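PDB 5TA0: glycoside Hydrolase from Bacteroides uniformis, which probably cleaves agarose-type galactans as a family GH86 enzyme, and is captured here as a variant bound to a neoagaro-oligosaccharide. Local coordinates for residues Y557-R563 / T636-F642; D305-Q309 / S633-M637. All blocks are in the same frame, centred on the assembly; numbering follows the deposited sequence. Where two conformers were deposited one is given.

Contact 1 (Y557-R563 / T636-F642). With EDO (1,2-ethanediol), chain Q.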
# COMPACT_ATOMS: atom_id res chain seq x y z
N TYR A 557 -26.32 17.33 -9.98
CA TYR A 557 -26.43 16.49 -8.80
C TYR A 557 -25.07 15.96 -8.40
O TYR A 557 -24.32 15.43 -9.25
CB TYR A 557 -27.37 15.31 -9.09
CG TYR A 557 -28.77 15.77 -9.47
CD1 TYR A 557 -29.63 16.27 -8.50
CD2 TYR A 557 -29.20 15.76 -10.79
CE1 TYR A 557 -30.90 16.71 -8.83
CE2 TYR A 557 -30.47 16.21 -11.13
CZ TYR A 557 -31.30 16.68 -10.14
OH TYR A 557 -32.58 17.13 -10.43
N GLY A 558 -24.76 16.05 -7.11
CA GLY A 558 -23.47 15.62 -6.61
C GLY A 558 -23.41 15.64 -5.10
O GLY A 558 -24.33 16.13 -4.42
N GLU A 559 -22.31 15.09 -4.58
CA GLU A 559 -21.99 15.15 -3.15
C GLU A 559 -20.52 15.49 -3.00
O GLU A 559 -19.77 15.48 -3.98
CB GLU A 559 -22.33 13.82 -2.48
CG GLU A 559 -23.85 13.61 -2.40
CD GLU A 559 -24.29 12.25 -1.93
OE1 GLU A 559 -23.46 11.33 -1.77
OE2 GLU A 559 -25.53 12.09 -1.79
N ALA A 560 -20.11 15.81 -1.79
CA ALA A 560 -18.75 16.26 -1.56
C ALA A 560 -18.27 16.02 -0.15
O ALA A 560 -19.05 16.03 0.80
CB ALA A 560 -18.62 17.72 -1.90
N VAL A 561 -16.95 15.86 -0.04
CA VAL A 561 -16.26 15.66 1.23
C VAL A 561 -15.01 16.51 1.28
O VAL A 561 -14.12 16.38 0.41
CB VAL A 561 -15.87 14.18 1.43
CG1 VAL A 561 -15.08 14.01 2.76
CG2 VAL A 561 -17.10 13.29 1.40
N ILE A 562 -14.89 17.35 2.31
CA ILE A 562 -13.67 18.11 2.54
C ILE A 562 -12.79 17.29 3.46
O ILE A 562 -13.27 16.67 4.42
CB ILE A 562 -13.99 19.53 3.09
CG1 ILE A 562 -14.52 20.38 1.95
CG2 ILE A 562 -12.76 20.16 3.75
CD1 ILE A 562 -15.15 21.69 2.39
N ARG A 563 -11.50 17.28 3.16
CA ARG A 563 -10.52 16.41 3.82
C ARG A 563 -9.49 17.28 4.57
O ARG A 563 -8.60 17.86 3.95
CB ARG A 563 -9.83 15.53 2.78
CG ARG A 563 -10.78 14.67 1.94
CD ARG A 563 -10.05 14.03 0.76
NE ARG A 563 -8.98 13.17 1.26
CZ ARG A 563 -9.13 11.94 1.75
NH1 ARG A 563 -10.30 11.30 1.66
NH2 ARG A 563 -8.11 11.31 2.30
N THR A 636 -7.88 19.13 1.13
CA THR A 636 -8.25 18.64 -0.21
C THR A 636 -9.74 18.34 -0.22
O THR A 636 -10.40 18.41 0.81
CB THR A 636 -7.41 17.41 -0.61
OG1 THR A 636 -7.69 16.30 0.26
CG2 THR A 636 -5.92 17.73 -0.56
N MET A 637 -10.28 18.01 -1.38
CA MET A 637 -11.74 17.81 -1.48
C MET A 637 -12.05 16.75 -2.52
O MET A 637 -11.54 16.78 -3.62
CB MET A 637 -12.43 19.12 -1.82
CG MET A 637 -13.95 19.03 -1.87
SD MET A 637 -14.76 20.65 -1.80
CE MET A 637 -14.23 21.31 -3.38
N GLN A 638 -12.93 15.82 -2.17
CA GLN A 638 -13.53 14.88 -3.12
C GLN A 638 -14.91 15.37 -3.53
O GLN A 638 -15.73 15.72 -2.69
CB GLN A 638 -13.67 13.49 -2.52
CG GLN A 638 -12.34 12.78 -2.31
CD GLN A 638 -12.50 11.69 -1.29
OE1 GLN A 638 -12.57 11.99 -0.09
NE2 GLN A 638 -12.57 10.44 -1.73
N ILE A 639 -15.13 15.38 -4.83
CA ILE A 639 -16.43 15.71 -5.45
C ILE A 639 -16.94 14.43 -6.10
O ILE A 639 -16.19 13.75 -6.79
CB ILE A 639 -16.23 16.82 -6.51
CG1 ILE A 639 -15.72 18.11 -5.83
CG2 ILE A 639 -17.50 17.11 -7.30
CD1 ILE A 639 -16.67 18.74 -4.85
N PHE A 640 -18.23 14.12 -5.89
CA PHE A 640 -18.87 12.94 -6.47
C PHE A 640 -20.02 13.43 -7.32
O PHE A 640 -21.04 13.86 -6.78
CB PHE A 640 -19.38 12.03 -5.36
CG PHE A 640 -18.30 11.56 -4.42
CD1 PHE A 640 -17.58 10.40 -4.71
CD2 PHE A 640 -18.00 12.26 -3.28
CE1 PHE A 640 -16.58 9.95 -3.86
CE2 PHE A 640 -16.99 11.81 -2.42
CZ PHE A 640 -16.28 10.66 -2.73
N ASN A 641 -19.83 13.44 -8.64
CA ASN A 641 -20.84 13.94 -9.58
C ASN A 641 -21.67 12.81 -10.17
O ASN A 641 -21.13 11.80 -10.61
CB ASN A 641 -20.15 14.74 -10.68
CG ASN A 641 -19.64 16.08 -10.20
OD1 ASN A 641 -19.97 16.51 -9.09
ND2 ASN A 641 -18.87 16.76 -11.03
N PHE A 642 -22.99 13.02 -10.22
CA PHE A 642 -23.91 11.99 -10.65
C PHE A 642 -24.37 12.21 -12.10
O PHE A 642 -24.40 13.35 -12.60
CB PHE A 642 -25.13 11.96 -9.72
CG PHE A 642 -24.79 11.85 -8.25
CD1 PHE A 642 -23.62 11.25 -7.82
CD2 PHE A 642 -25.66 12.34 -7.30
CE1 PHE A 642 -23.33 11.14 -6.47
CE2 PHE A 642 -25.38 12.25 -5.95
CZ PHE A 642 -24.21 11.64 -5.53
C1 EDO Q . -21.04 13.05 -14.05
O1 EDO Q . -22.34 13.55 -14.34
C2 EDO Q . -21.10 11.54 -14.12
O2 EDO Q . -21.46 11.19 -15.46
O HOH W 1 -25.87 15.80 -12.37
O HOH W 2 -6.32 16.44 2.88

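Contact 2 (D305-Q309 / S633-M637)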
# COMPACT_ATOMS: atom_id res chain seq x y z
N ASP A 305 -2.34 11.91 1.49
CA ASP A 305 -2.76 13.27 1.07
C ASP A 305 -1.60 14.26 1.03
O ASP A 305 -1.57 15.13 0.16
CB ASP A 305 -3.89 13.83 1.96
CG ASP A 305 -5.28 13.29 1.59
OD1 ASP A 305 -5.40 12.38 0.74
OD2 ASP A 305 -6.26 13.78 2.21
N MET A 306 -0.66 14.17 1.97
CA MET A 306 0.43 15.11 2.00
C MET A 306 1.40 14.91 0.84
O MET A 306 1.83 15.87 0.21
CB MET A 306 1.14 15.01 3.34
CG MET A 306 2.00 16.21 3.64
SD MET A 306 2.33 16.41 5.41
CE MET A 306 2.91 18.11 5.43
N ILE A 307 1.70 13.65 0.53
CA ILE A 307 2.53 13.35 -0.64
C ILE A 307 1.85 13.92 -1.90
O ILE A 307 2.48 14.62 -2.70
CB ILE A 307 2.80 11.85 -0.80
CG1 ILE A 307 3.66 11.32 0.36
CG2 ILE A 307 3.46 11.56 -2.12
CD1 ILE A 307 3.78 9.81 0.36
N GLU A 308 0.56 13.64 -2.07
CA GLU A 308 -0.15 14.12 -3.27
C GLU A 308 -0.21 15.64 -3.33
O GLU A 308 0.06 16.21 -4.39
CB GLU A 308 -1.57 13.58 -3.29
CG GLU A 308 -1.65 12.08 -3.52
CD GLU A 308 -3.05 11.51 -3.34
OE1 GLU A 308 -3.17 10.25 -3.39
OE2 GLU A 308 -4.03 12.27 -3.10
N GLN A 309 -0.56 16.28 -2.22
CA GLN A 309 -0.72 17.74 -2.23
C GLN A 309 0.60 18.46 -2.50
O GLN A 309 0.62 19.42 -3.28
CB GLN A 309 -1.31 18.22 -0.91
CG GLN A 309 -1.38 19.74 -0.73
CD GLN A 309 -2.41 20.41 -1.62
OE1 GLN A 309 -3.60 20.40 -1.34
NE2 GLN A 309 -1.94 20.98 -2.71
N SER A 633 -2.02 20.20 7.85
CA SER A 633 -1.09 19.66 6.87
C SER A 633 -1.60 19.86 5.44
O SER A 633 -0.88 20.37 4.59
CB SER A 633 -0.78 18.19 7.14
OG SER A 633 -1.96 17.45 7.27
N THR A 634 -2.86 19.48 5.21
CA THR A 634 -3.47 19.58 3.88
C THR A 634 -4.96 19.86 4.00
O THR A 634 -5.60 19.44 4.97
CB THR A 634 -3.30 18.28 3.04
OG1 THR A 634 -3.89 17.18 3.72
CG2 THR A 634 -1.84 17.99 2.76
N VAL A 635 -5.49 20.54 2.99
CA VAL A 635 -6.91 20.63 2.75
C VAL A 635 -7.15 20.23 1.30
O VAL A 635 -6.61 20.86 0.39
CB VAL A 635 -7.46 22.04 3.03
CG1 VAL A 635 -8.95 22.09 2.73
CG2 VAL A 635 -7.18 22.43 4.48
N THR A 636 -7.88 19.13 1.13
CA THR A 636 -8.25 18.64 -0.21
C THR A 636 -9.74 18.34 -0.22
O THR A 636 -10.40 18.41 0.81
CB THR A 636 -7.41 17.41 -0.61
OG1 THR A 636 -7.69 16.30 0.26
CG2 THR A 636 -5.92 17.73 -0.56
N MET A 637 -10.28 18.01 -1.38
CA MET A 637 -11.74 17.81 -1.48
C MET A 637 -12.05 16.75 -2.52
O MET A 637 -11.54 16.78 -3.62
CB MET A 637 -12.43 19.12 -1.82
CG MET A 637 -13.95 19.03 -1.87
SD MET A 637 -14.76 20.65 -1.80
CE MET A 637 -14.23 21.31 -3.38
O HOH W 2 -6.32 16.44 2.88
O HOH W 3 -3.48 21.58 1.25

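Contact 1 (Y557-R563 / T636-F642)
Six backbone hydrogen bonds tie 558-563 to 636-642 as antiparallel strands, with E559-F640, V561-Q638 and R563-T636 as the hydrogen-bonded pairs. A seventh, from F642 N to Y557 O at 2.9 Å, extends the pairing, and a water bridges Y557 N and F642 O just beyond. Among the side chains, R563 NH1 donates to Q638 OE1 at 2.9 Å; the oxygen lies near the guanidinium plane, but the donor stands 56° out of the amide carbonyl plane. A bend at chi3 (61°) brings NH1 to this oxygen on the neighbouring strand, and T636 OG1 lies at the guanidinium edge, in its plane. E301 and D305 form salt bridges with the same group, and Q638 NE2 bonds E527. Replacing R563 by an alanine would probably cost Q638 OE1 this donor and E301 and D305 one salt-bridge partner each. The E559 carboxylate, salt-bridged to R647, sets CD at the F642 ring edge, 3.7 Å from CZ. G558, lacking a side chain, places its CA 4.0 Å from the centroid of that ring, a CH-pi contact over the face. On the sheet face carrying A560 and I562, A560 CB meets I639 CD1 and I562 CG1 meets M637 SD. These are neighbouring interior strands of a five-stranded sheet in the C-terminal beta domain.

Contact 2 (D305-Q309 / S633-M637)
T634 buries the most surface here, and its two branches do different work. Its methyl CG2 sits against the helix, 3.7 Å from M306 CA and equally far from Q309 CB. The hydroxyl, held between the backbone N and the carbonyl carbon (chi1 59°), lies beside D305 CB and donates to a water at 2.7 Å from OG1. A threonine suits the place because one small branched side chain offers both a methyl to the helix and a hydroxyl to the water.

Q309 is next. Its CG is anti to the backbone N (chi1 173°) and the chain then bends at chi2, so the aliphatic part runs alongside T634 with the two side chains heading opposite ways, and the amide is carried on toward V635 and T636. OE1 comes within 3.6 Å of T636 CG2, and it probably accepts from a second water, which in turn takes the hydrogen of V635 N at 2.9 Å. NE2 bonds the carbonyl of A532, so the amide links the helix to two strands.

M306 and D305 complete the helix side. The M306 chain, unbranched and extended, is long enough to bring SD to 4.0 Å from S633 CB. D305 points toward the strand, and its OD2 accepts from the first water at 2.7 Å, the water that also accepts from T636 OG1. The same carboxylate makes salt bridges with K529 and R360, which would help to balance its buried charge.

Methyl contacts and bridging waters thus join the segments. The 305-309 helix segment crosses the 633-637 strand at 76°, the axes 8.2 Å apart at their closest, and this helix-on-sheet packing joins the (alpha/beta) barrel that holds the glycan pocket to the C-terminal beta domain.

Overall arrangement
Contacts 1 and 2 share strand 631-642, with T636 and M637 common to both and their centres about 15 Å apart. In contact 1 the strand pairs side by side with 558-568; in contact 2 its other end lies against helix 298-315. They meet directly where R563 NE forms a salt bridge of 2.9 Å with D305 OD2, and one water serves both, also donating to R563 O. The sheet is thereby fixed to the barrel by charge as well as by packing. The glycan pocket is formed by residues between 52 and 387 and so belongs to the part of the chain that supplies the helix; M306 lies about 9 Å from a calcium ion, measured from its side chain.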